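Local coordinates for ribosomal-protein-serine acetyltransferase, putative (Vibrio cholerae O1 biovar eltor, PDB 2FCK), which is an acetyltransferase of the GNAT family that probably moves an acetyl group from acetyl-CoA to the N-terminal serine or alanine of a ribosomal protein, at the interface of chains A and B. Residues are numbered along the deposited sequence; one frame, centred on the assembly and turned at random. Chains: chain A/B, ribosomal-protein-serine acetyltransferase, putative.

The interface of chains A and B. Residues chain A 96, 98, 133-134, 136, 180-181; chain B 161-164, 171.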
loop_
_atom_site.group_PDB
_atom_site.type_symbol
_atom_site.label_atom_id
_atom_site.label_comp_id
_atom_site.label_asym_id
_atom_site.label_seq_id
_atom_site.Cartn_x
_atom_site.Cartn_y
_atom_site.Cartn_z
ATOM N N PHE A 96 -3.033 -1.429 7.000
ATOM C CA PHE A 96 -3.868 -0.255 7.137
ATOM C C PHE A 96 -5.349 -0.480 6.793
ATOM O O PHE A 96 -6.054 0.481 6.680
ATOM C CB PHE A 96 -3.354 0.861 6.264
ATOM C CG PHE A 96 -1.883 1.059 6.390
ATOM C CD1 PHE A 96 -1.044 0.719 5.360
ATOM C CD2 PHE A 96 -1.359 1.506 7.565
ATOM C CE1 PHE A 96 0.335 0.879 5.506
ATOM C CE2 PHE A 96 0.014 1.686 7.718
ATOM C CZ PHE A 96 0.843 1.354 6.682
HETATM N N MSE A 98 -6.708 -1.306 4.022
HETATM C CA MSE A 98 -6.900 -0.405 2.888
HETATM C C MSE A 98 -6.616 -1.192 1.618
HETATM O O MSE A 98 -5.968 -2.232 1.690
HETATM C CB MSE A 98 -5.818 0.726 3.061
HETATM C CG MSE A 98 -5.880 1.668 2.010
HETATM SE SE MSE A 98 -4.658 3.139 2.427
HETATM C CE MSE A 98 -4.355 3.313 0.695
ATOM N N THR A 133 -11.568 -0.107 5.223
ATOM C CA THR A 133 -12.008 1.194 5.715
ATOM C C THR A 133 -11.434 2.379 4.925
ATOM O O THR A 133 -11.695 3.511 5.254
ATOM C CB THR A 133 -11.774 1.370 7.271
ATOM O OG1 THR A 133 -10.477 0.873 7.637
ATOM C CG2 THR A 133 -12.857 0.602 8.056
ATOM N N ARG A 134 -10.674 2.089 3.873
ATOM C CA ARG A 134 -10.178 3.105 2.960
ATOM C C ARG A 134 -9.757 2.464 1.644
ATOM O O ARG A 134 -9.124 1.398 1.635
ATOM C CB ARG A 134 -8.932 3.790 3.570
ATOM C CG ARG A 134 -8.313 4.881 2.682
ATOM C CD ARG A 134 -7.180 5.683 3.442
ATOM N NE ARG A 134 -6.364 6.460 2.477
ATOM C CZ ARG A 134 -6.565 7.737 2.143
ATOM N NH1 ARG A 134 -7.516 8.455 2.726
ATOM N NH2 ARG A 134 -5.827 8.301 1.202
ATOM N N GLU A 136 -7.704 3.652 -2.080
ATOM C CA GLU A 136 -7.025 4.671 -2.912
ATOM C C GLU A 136 -7.129 4.329 -4.423
ATOM O O GLU A 136 -6.908 3.168 -4.830
ATOM C CB GLU A 136 -5.582 4.794 -2.481
ATOM C CG GLU A 136 -5.538 5.599 -1.155
ATOM C CD GLU A 136 -4.120 5.845 -0.629
ATOM O OE1 GLU A 136 -3.129 5.376 -1.242
ATOM O OE2 GLU A 136 -4.036 6.455 0.462
ATOM N N ILE A 180 -13.797 6.494 1.613
ATOM C CA ILE A 180 -14.010 5.880 2.911
ATOM C C ILE A 180 -15.479 5.511 3.081
ATOM O O ILE A 180 -16.339 6.079 2.400
ATOM C CB ILE A 180 -13.537 6.741 4.108
ATOM C CG1 ILE A 180 -14.427 7.973 4.298
ATOM C CG2 ILE A 180 -12.041 7.086 3.947
ATOM C CD1 ILE A 180 -14.005 8.890 5.481
ATOM N N PRO A 181 -15.761 4.520 3.935
ATOM C CA PRO A 181 -17.187 4.130 4.008
ATOM C C PRO A 181 -18.114 5.228 4.548
ATOM O O PRO A 181 -19.330 5.281 4.248
ATOM C CB PRO A 181 -17.178 2.914 4.934
ATOM C CG PRO A 181 -15.795 2.404 4.921
ATOM C CD PRO A 181 -14.918 3.640 4.759
ATOM O OXT PRO A 181 -17.668 6.108 5.291
ATOM N N ALA B 161 -4.822 12.519 5.521
ATOM C CA ALA B 161 -5.662 11.507 4.862
ATOM C C ALA B 161 -6.590 10.815 5.865
ATOM O O ALA B 161 -6.116 10.162 6.798
ATOM C CB ALA B 161 -4.764 10.527 4.216
ATOM N N PRO B 162 -7.917 10.897 5.645
ATOM C CA PRO B 162 -8.824 10.184 6.561
ATOM C C PRO B 162 -8.671 8.657 6.487
ATOM O O PRO B 162 -8.280 8.102 5.434
ATOM C CB PRO B 162 -10.227 10.617 6.106
ATOM C CG PRO B 162 -10.066 11.083 4.722
ATOM C CD PRO B 162 -8.656 11.677 4.638
ATOM N N ASN B 163 -8.916 7.999 7.628
ATOM C CA ASN B 163 -8.822 6.540 7.752
ATOM C C ASN B 163 -7.520 5.947 7.232
ATOM O O ASN B 163 -7.454 4.832 6.696
ATOM C CB ASN B 163 -10.042 5.885 7.031
ATOM C CG ASN B 163 -11.373 6.122 7.715
ATOM O OD1 ASN B 163 -12.387 5.446 7.348
ATOM N ND2 ASN B 163 -11.450 7.078 8.634
ATOM N N ARG B 164 -6.415 6.684 7.391
ATOM C CA ARG B 164 -5.178 6.245 6.785
ATOM C C ARG B 164 -4.379 5.155 7.565
ATOM O O ARG B 164 -3.541 4.456 7.008
ATOM C CB ARG B 164 -4.314 7.491 6.465
ATOM C CG ARG B 164 -3.039 7.194 5.740
ATOM C CD ARG B 164 -3.357 6.737 4.303
ATOM N NE ARG B 164 -2.119 6.388 3.650
ATOM C CZ ARG B 164 -1.382 5.329 3.919
ATOM N NH1 ARG B 164 -1.759 4.465 4.864
ATOM N NH2 ARG B 164 -0.267 5.122 3.259
ATOM N N PRO B 171 -9.809 2.915 12.590
ATOM C CA PRO B 171 -9.067 3.832 11.680
ATOM C C PRO B 171 -9.032 5.308 12.107
ATOM O O PRO B 171 -9.953 5.786 12.768
ATOM C CB PRO B 171 -9.776 3.636 10.318
ATOM C CG PRO B 171 -11.109 2.791 10.646
ATOM C CD PRO B 171 -11.215 2.733 12.155
HETATM O O HOH W 1 -1.759 7.703 1.248
HETATM O O HOH W 2 -8.310 2.188 6.648
#
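Strands 98-105 and 134-139 of chain A, with the 3-10 helix 94-96, the loop at A:Thr133 and the C-terminal tail, receive the turn 162-163, residue 164 and strand 170-179 of chain B. The patch illustrates how one carboxylate, held firmly by its own chain's arginine, meets a second arginine loosely, partly through water. A:Arg134 is extended, CG anti to the backbone N (chi1 180°). A:Glu136 OE2 lies in its guanidinium plane and accepts from A:Arg134 NE and NH2 (2.7 Å to NH2) on its anti lone pair. Thus oriented, A:Arg134 NH1 donates to B:Pro162 O (2.8 Å), a bent bond with 137° at H.

B:Arg164, bent at chi2 (70°), completes the arrangement. B:Arg164 NE forms a longer salt bridge to A:Glu136 OE2 (3.7 Å), supplemented by a bridging water. B:Arg164 NH1 makes a cation-pi contact, tip-on and toward the rim, 3.9 Å from the A:Phe96 ring centroid. Selenium of selenomethionine A:Met98 lies over a B:Arg164 guanidinium face and at the in-plane edge of A:Arg134's. The carboxylate probably eases repulsion between the arginines.

Farther along, a second water links A:Phe96 O, A:Thr133 OG1 and B:Asn163 O. B:Asn163 OD1 lies 2.9 Å from A:Thr133 O, two acceptors as modelled; a flipped amide would supply a donor. B:Pro171 CG packs on A:Thr133 CB (3.7 Å), and A:Ile180 CG2 crosses B:Asn163 CB (3.9 Å). The patch lies where strands 98-105 and 134-139 of the GNAT fold begin, recurring with chains exchanged in a possible two-fold dimer.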